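Coenzyme F420-dependent N(5),N(10)-methenyltetrahydromethanopterin reductase-related protein (Desulfurobacterium thermolithotrophum DSM 11699, PDB 6HUY) binds the iron-guanylylpyridinol cofactor as an HmdII paralogue of the [Fe]-hydrogenase Hmd, probably binds methenyl-tetrahydrofolate and may act on it. Local coordinates at the interface of chains B and A. Sequence-based numbering; all coordinates share one arbitrary frame. Chains: chain A, Coenzyme F420-dependent N(5),N(10)-methenyltetrahydromethanopterin reductase-related protein; chain B, Coenzyme F420-dependent N(5),N(10)-methenyltetrahydromethanopterin reductase-related protein.

The interface of chains B and A. Residues chain B 237, 240-241; chain A 91, 119-120, 347-348.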
ATOM      1  N   PHE B 237       5.920 -10.326   3.847  1.00 41.03           N
ATOM      2  CA  PHE B 237       7.069  -9.471   3.571  1.00 40.34           C
ATOM      3  C   PHE B 237       6.974  -8.850   2.181  1.00 40.58           C
ATOM      4  O   PHE B 237       7.231  -7.652   2.007  1.00 41.83           O
ATOM      5  CB  PHE B 237       8.337 -10.306   3.720  1.00 40.65           C
ATOM      6  CG  PHE B 237       9.623  -9.566   3.458  1.00 39.43           C
ATOM      7  CD1 PHE B 237      10.183  -9.552   2.189  1.00 40.05           C
ATOM      8  CD2 PHE B 237      10.304  -8.946   4.492  1.00 38.67           C
ATOM      9  CE1 PHE B 237      11.385  -8.908   1.946  1.00 43.26           C
ATOM     10  CE2 PHE B 237      11.505  -8.297   4.263  1.00 42.03           C
ATOM     11  CZ  PHE B 237      12.048  -8.273   2.984  1.00 44.30           C
ATOM     12  N   ALA B 240       3.894  -6.211   1.865  1.00 32.72           N
ATOM     13  CA  ALA B 240       4.123  -4.947   2.557  1.00 34.14           C
ATOM     14  C   ALA B 240       5.147  -4.105   1.825  1.00 35.25           C
ATOM     15  O   ALA B 240       4.975  -2.889   1.660  1.00 35.13           O
ATOM     16  CB  ALA B 240       4.590  -5.236   3.989  1.00 36.61           C
ATOM     17  N   GLN B 241       6.231  -4.748   1.403  1.00 34.58           N
ATOM     18  CA  GLN B 241       7.306  -4.086   0.682  1.00 37.12           C
ATOM     19  C   GLN B 241       6.823  -3.526  -0.650  1.00 39.84           C
ATOM     20  O   GLN B 241       7.144  -2.388  -1.013  1.00 38.35           O
ATOM     21  CB  GLN B 241       8.415  -5.114   0.475  1.00 38.33           C
ATOM     22  CG  GLN B 241       9.592  -4.714  -0.347  1.00 40.13           C
ATOM     23  CD  GLN B 241      10.687  -5.782  -0.279  1.00 40.91           C
ATOM     24  OE1 GLN B 241      11.580  -5.736   0.572  1.00 36.23           O
ATOM     25  NE2 GLN B 241      10.585  -6.773  -1.155  1.00 43.11           N
TER
ATOM     26  N   PHE A  91      15.316 -16.915   1.908  1.00 47.06           N
ATOM     27  CA  PHE A  91      14.763 -15.796   2.667  1.00 44.10           C
ATOM     28  C   PHE A  91      14.734 -16.096   4.155  1.00 44.68           C
ATOM     29  O   PHE A  91      14.978 -15.216   4.987  1.00 41.14           O
ATOM     30  CB  PHE A  91      13.344 -15.513   2.147  1.00 42.74           C
ATOM     31  CG  PHE A  91      12.525 -14.600   3.018  1.00 42.27           C
ATOM     32  CD1 PHE A  91      11.694 -15.116   4.006  1.00 43.74           C
ATOM     33  CD2 PHE A  91      12.545 -13.227   2.808  1.00 39.47           C
ATOM     34  CE1 PHE A  91      10.928 -14.271   4.797  1.00 44.97           C
ATOM     35  CE2 PHE A  91      11.778 -12.380   3.587  1.00 37.83           C
ATOM     36  CZ  PHE A  91      10.967 -12.902   4.581  1.00 42.26           C
ATOM     37  N   MET A 119      15.220 -11.863  -1.523  1.00 45.31           N
ATOM     38  CA  MET A 119      15.652 -10.796  -0.628  1.00 45.77           C
ATOM     39  C   MET A 119      15.827  -9.508  -1.414  1.00 41.67           C
ATOM     40  O   MET A 119      16.285  -9.528  -2.559  1.00 41.58           O
ATOM     41  CB  MET A 119      16.968 -11.163   0.076  1.00 45.04           C
ATOM     42  CG  MET A 119      17.430 -10.161   1.126  1.00 43.79           C
ATOM     43  SD  MET A 119      16.136  -9.656   2.304  1.00 44.90           S
ATOM     44  CE  MET A 119      15.569 -11.255   2.887  1.00 48.53           C
ATOM     45  N   SER A 120      15.482  -8.396  -0.779  1.00 38.79           N
ATOM     46  CA  SER A 120      15.680  -7.082  -1.375  1.00 41.27           C
ATOM     47  C   SER A 120      17.070  -6.558  -1.040  1.00 38.07           C
ATOM     48  O   SER A 120      17.542  -6.685   0.098  1.00 34.73           O
ATOM     49  CB  SER A 120      14.615  -6.091  -0.894  1.00 44.91           C
ATOM     50  OG  SER A 120      14.301  -6.300   0.465  1.00 47.12           O
ATOM     51  N   PHE A 347      11.906  -4.642   9.964  1.00 47.58           N
ATOM     52  CA  PHE A 347      10.878  -5.102   9.046  1.00 44.55           C
ATOM     53  C   PHE A 347      11.037  -6.593   8.774  1.00 43.33           C
ATOM     54  O   PHE A 347      10.083  -7.370   8.901  1.00 42.86           O
ATOM     55  CB  PHE A 347      10.950  -4.291   7.758  1.00 43.61           C
ATOM     56  CG  PHE A 347      10.057  -4.792   6.679  1.00 42.75           C
ATOM     57  CD1 PHE A 347       8.707  -4.970   6.910  1.00 42.86           C
ATOM     58  CD2 PHE A 347      10.566  -5.084   5.420  1.00 42.19           C
ATOM     59  CE1 PHE A 347       7.872  -5.440   5.898  1.00 43.19           C
ATOM     60  CE2 PHE A 347       9.734  -5.548   4.400  1.00 42.09           C
ATOM     61  CZ  PHE A 347       8.388  -5.725   4.643  1.00 41.52           C
ATOM     62  N   TYR A 348      12.252  -7.015   8.422  1.00 43.91           N
ATOM     63  CA  TYR A 348      12.500  -8.431   8.179  1.00 45.88           C
ATOM     64  C   TYR A 348      12.227  -9.250   9.431  1.00 46.81           C
ATOM     65  O   TYR A 348      11.555 -10.288   9.377  1.00 47.32           O
ATOM     66  CB  TYR A 348      13.936  -8.652   7.708  1.00 45.77           C
ATOM     67  CG  TYR A 348      14.267 -10.115   7.643  1.00 47.88           C
ATOM     68  CD1 TYR A 348      13.960 -10.854   6.505  1.00 48.20           C
ATOM     69  CD2 TYR A 348      14.841 -10.772   8.722  1.00 49.58           C
ATOM     70  CE1 TYR A 348      14.232 -12.193   6.434  1.00 48.85           C
ATOM     71  CE2 TYR A 348      15.124 -12.118   8.663  1.00 51.24           C
ATOM     72  CZ  TYR A 348      14.816 -12.826   7.514  1.00 50.81           C
ATOM     73  OH  TYR A 348      15.091 -14.169   7.436  1.00 52.46           O
TER
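B:Phe237 on helix 232-262 plugs into an aromatic pocket of chain A, in a largely apolar interface between two copies of the same protein. Hmd-family proteins form intertwined homodimers, and this patch probably helps to join the central helices of one subunit to the partner's cofactor-binding lobe and C-terminal helix. The B:Phe237 ring is held between A:Phe91 and A:Phe347. CE2 of A:Phe91 points at one face of the ring, near its rim, and lies 3.5 Å from CD1 of B:Phe237. The two planes meet at 64°, an edge-to-face contact with centroids 4.9 Å apart. Beyond the opposite face, the A:Phe347 ring is turned by only a small angle and displaced toward the CD2/CE2 rim. Its CE2 comes 3.3 Å from CE2 of B:Phe237, so the fit is close. CG of B:Phe237 lies opposite the backbone N (chi1 180°), which carries the ring away from its helix and in between the two partner rings. The CA of A:Tyr348 borders CE2 of B:Phe237 at 4.0 Å. B:Ala240, from the next turn of the helix, sets its CB 3.8 Å from CE1 of A:Phe347. This methyl group meets CE1 and CZ, while B:Phe237 meets CD2, CE2 and CZ, so CZ is shared.

A polar contact lies beside the rings. The A:Ser120 hydroxyl OG donates to the amide oxygen OE1 of B:Gln241 at 2.8 Å. The donor is tilted 28° from the carbonyl plane. B:Gln241 reaches it with an extended chain. Within chain A, the A:Tyr348 hydroxyl OH gives a 2.7 Å hydrogen bond to the backbone O of A:Phe91. CE1 of A:Tyr348 lies over one face of the A:Phe91 ring, toward its rim. This second shell probably steadies A:Phe91 against B:Phe237. The site thus couples two loops and the C-terminal helix 333-354 of chain A to the long helix of chain B and probably helps to set how the subunits are placed.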